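Local coordinates for A1 protein (Enterobacteria phage Qbeta, PDB 3RLK) that probably serves as a minor component of the phage particle, made by read-through of the coat protein stop codon and needed for infectious virions, at residues A[99-104]-A[145-150]. Numbering follows the deposited sequence.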
loop_
_atom_site.group_PDB
_atom_site.type_symbol
_atom_site.label_atom_id
_atom_site.label_comp_id
_atom_site.label_asym_id
_atom_site.label_seq_id
_atom_site.Cartn_x
_atom_site.Cartn_y
_atom_site.Cartn_z
ATOM N N LEU A 99 5.415 0.468 -2.923
ATOM C CA LEU A 99 5.629 -0.603 -1.959
ATOM C C LEU A 99 5.524 -1.978 -2.645
ATOM O O LEU A 99 5.065 -2.076 -3.788
ATOM C CB LEU A 99 4.564 -0.495 -0.851
ATOM C CG LEU A 99 4.306 0.886 -0.221
ATOM C CD1 LEU A 99 3.475 0.571 0.991
ATOM C CD2 LEU A 99 5.583 1.613 0.240
ATOM N N ASP A 100 5.960 -3.025 -1.931
ATOM C CA ASP A 100 5.981 -4.371 -2.467
ATOM C C ASP A 100 4.641 -5.045 -2.194
ATOM O O ASP A 100 4.423 -5.650 -1.161
ATOM C CB ASP A 100 7.156 -5.135 -1.926
ATOM C CG ASP A 100 7.319 -6.528 -2.562
ATOM O OD1 ASP A 100 6.359 -7.074 -3.188
ATOM O OD2 ASP A 100 8.411 -7.092 -2.348
ATOM N N ALA A 101 3.708 -4.941 -3.154
ATOM C CA ALA A 101 2.348 -5.572 -2.931
ATOM C C ALA A 101 2.393 -7.117 -2.727
ATOM O O ALA A 101 1.506 -7.672 -2.020
ATOM C CB ALA A 101 1.393 -5.219 -4.143
ATOM N N THR A 102 3.392 -7.772 -3.303
ATOM C CA THR A 102 3.617 -9.249 -3.179
ATOM C C THR A 102 4.072 -9.573 -1.762
ATOM O O THR A 102 3.402 -10.327 -1.051
ATOM C CB THR A 102 4.582 -9.802 -4.265
ATOM O OG1 THR A 102 3.956 -9.713 -5.565
ATOM C CG2 THR A 102 4.994 -11.235 -3.939
ATOM N N TYR A 103 5.142 -8.946 -1.298
ATOM C CA TYR A 103 5.520 -9.077 0.094
ATOM C C TYR A 103 4.369 -8.812 1.051
ATOM O O TYR A 103 4.230 -9.527 2.026
ATOM C CB TYR A 103 6.617 -8.074 0.469
ATOM C CG TYR A 103 7.210 -8.394 1.797
ATOM C CD1 TYR A 103 8.144 -9.410 1.916
ATOM C CD2 TYR A 103 6.834 -7.701 2.935
ATOM C CE1 TYR A 103 8.695 -9.743 3.135
ATOM C CE2 TYR A 103 7.371 -8.011 4.173
ATOM C CZ TYR A 103 8.353 -9.008 4.242
ATOM O OH TYR A 103 8.860 -9.319 5.442
ATOM N N LEU A 104 3.596 -7.750 0.823
ATOM C CA LEU A 104 2.583 -7.369 1.824
ATOM C C LEU A 104 1.521 -8.484 1.952
ATOM O O LEU A 104 0.742 -8.483 2.931
ATOM C CB LEU A 104 1.906 -6.046 1.459
ATOM C CG LEU A 104 2.793 -4.784 1.676
ATOM C CD1 LEU A 104 2.263 -3.574 0.964
ATOM C CD2 LEU A 104 2.986 -4.448 3.177
ATOM N N SER A 145 -4.588 -9.076 -3.759
ATOM C CA SER A 145 -4.848 -9.985 -4.863
ATOM C C SER A 145 -5.291 -9.194 -6.069
ATOM O O SER A 145 -4.749 -9.415 -7.143
ATOM C CB SER A 145 -5.894 -11.071 -4.539
ATOM O OG SER A 145 -5.328 -12.024 -3.618
ATOM N N ASP A 146 -6.185 -8.225 -5.876
ATOM C CA ASP A 146 -6.675 -7.390 -6.947
ATOM C C ASP A 146 -5.564 -6.454 -7.500
ATOM O O ASP A 146 -5.344 -6.394 -8.699
ATOM C CB ASP A 146 -7.860 -6.507 -6.488
ATOM C CG ASP A 146 -9.131 -7.274 -6.150
ATOM O OD1 ASP A 146 -9.131 -8.519 -6.260
ATOM O OD2 ASP A 146 -10.164 -6.613 -5.793
ATOM N N ILE A 147 -4.871 -5.736 -6.606
ATOM C CA ILE A 147 -3.801 -4.782 -7.005
ATOM C C ILE A 147 -2.715 -5.492 -7.872
ATOM O O ILE A 147 -2.219 -4.926 -8.835
ATOM C CB ILE A 147 -3.162 -4.150 -5.716
ATOM C CG1 ILE A 147 -4.261 -3.354 -4.977
ATOM C CG2 ILE A 147 -1.864 -3.355 -6.064
ATOM C CD1 ILE A 147 -3.844 -2.895 -3.554
ATOM N N ALA A 148 -2.290 -6.679 -7.476
ATOM C CA ALA A 148 -1.210 -7.383 -8.105
ATOM C C ALA A 148 -1.603 -8.444 -9.172
ATOM O O ALA A 148 -0.761 -9.247 -9.597
ATOM C CB ALA A 148 -0.262 -7.995 -7.014
ATOM N N ALA A 149 -2.849 -8.435 -9.616
ATOM C CA ALA A 149 -3.353 -9.423 -10.606
ATOM C C ALA A 149 -2.700 -9.218 -11.956
ATOM O O ALA A 149 -2.254 -8.153 -12.312
ATOM C CB ALA A 149 -4.855 -9.315 -10.782
ATOM N N TYR A 150 -2.657 -10.294 -12.706
ATOM C CA TYR A 150 -2.092 -10.273 -14.047
ATOM C C TYR A 150 -2.706 -9.116 -14.815
ATOM O O TYR A 150 -3.934 -8.975 -14.875
ATOM C CB TYR A 150 -2.371 -11.610 -14.709
ATOM C CG TYR A 150 -1.743 -11.795 -16.059
ATOM C CD1 TYR A 150 -0.356 -11.903 -16.200
ATOM C CD2 TYR A 150 -2.552 -11.911 -17.208
ATOM C CE1 TYR A 150 0.212 -12.100 -17.461
ATOM C CE2 TYR A 150 -2.011 -12.104 -18.432
ATOM C CZ TYR A 150 -0.634 -12.209 -18.578
ATOM O OH TYR A 150 -0.161 -12.429 -19.860
#
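With chi1 of Ile147 at -63°, CG1 lies anti to the backbone carbonyl carbon and the branch methyl CG2 falls anti to the amide nitrogen, and it is this methyl, not the longer arm ending in CD1, that reaches Ala101. Ala101 has no side-chain torsion to adjust: its CB points toward the other segment, more nearly at Ile147 CG2 than at Ala148 CB. Ala101 CB faces this pair, 4.2 Å from Ile147 CG2 and 4.3 Å from Ala148 CB. Ile147 CG2 and Ala148 CB are themselves 5.0 Å apart. Ala101 CB thus rests against two consecutive residues at the C-terminal end of helix 144-147; Ala148 is where the chain leaves helical geometry.

On the other side, the short, weakly bonded helix 101-104 follows Asp100, its N-cap. At chi1 -174° CG of Asp100 stands anti to N, and OD1 faces the N-H groups that open the helix: Tyr103 N donates to Asp100 OD1 at 2.9 Å, nearly straight but from well above the carboxylate plane, and Thr102 N adds a weak bond to the same oxygen. Leu104 N closes the turn on Asp100 O, at 3.0 Å.

Ile156 of strand 154-159 is the shared floor, touched by Ala101, Leu104 and Ile147 alike, while Ile133 packs against Ile147 from strand 129-135. Arg82 lies against Ala148, and Thr102 OG1 is hydrogen-bonded to Asp80.

The contact joins two short helical turns over strand 154-159 within the beta-barrel read-through domain, helix 144-147 directly following strand 140-143 of the mixed sheet. Hydrogen bonds hold the 101-104 turn and tie it to Asp80, but none runs to the other segment. The direct contact is small, 98 Å², and purely apolar; shared packing on Ile156 probably helps fix the turns relative to each other.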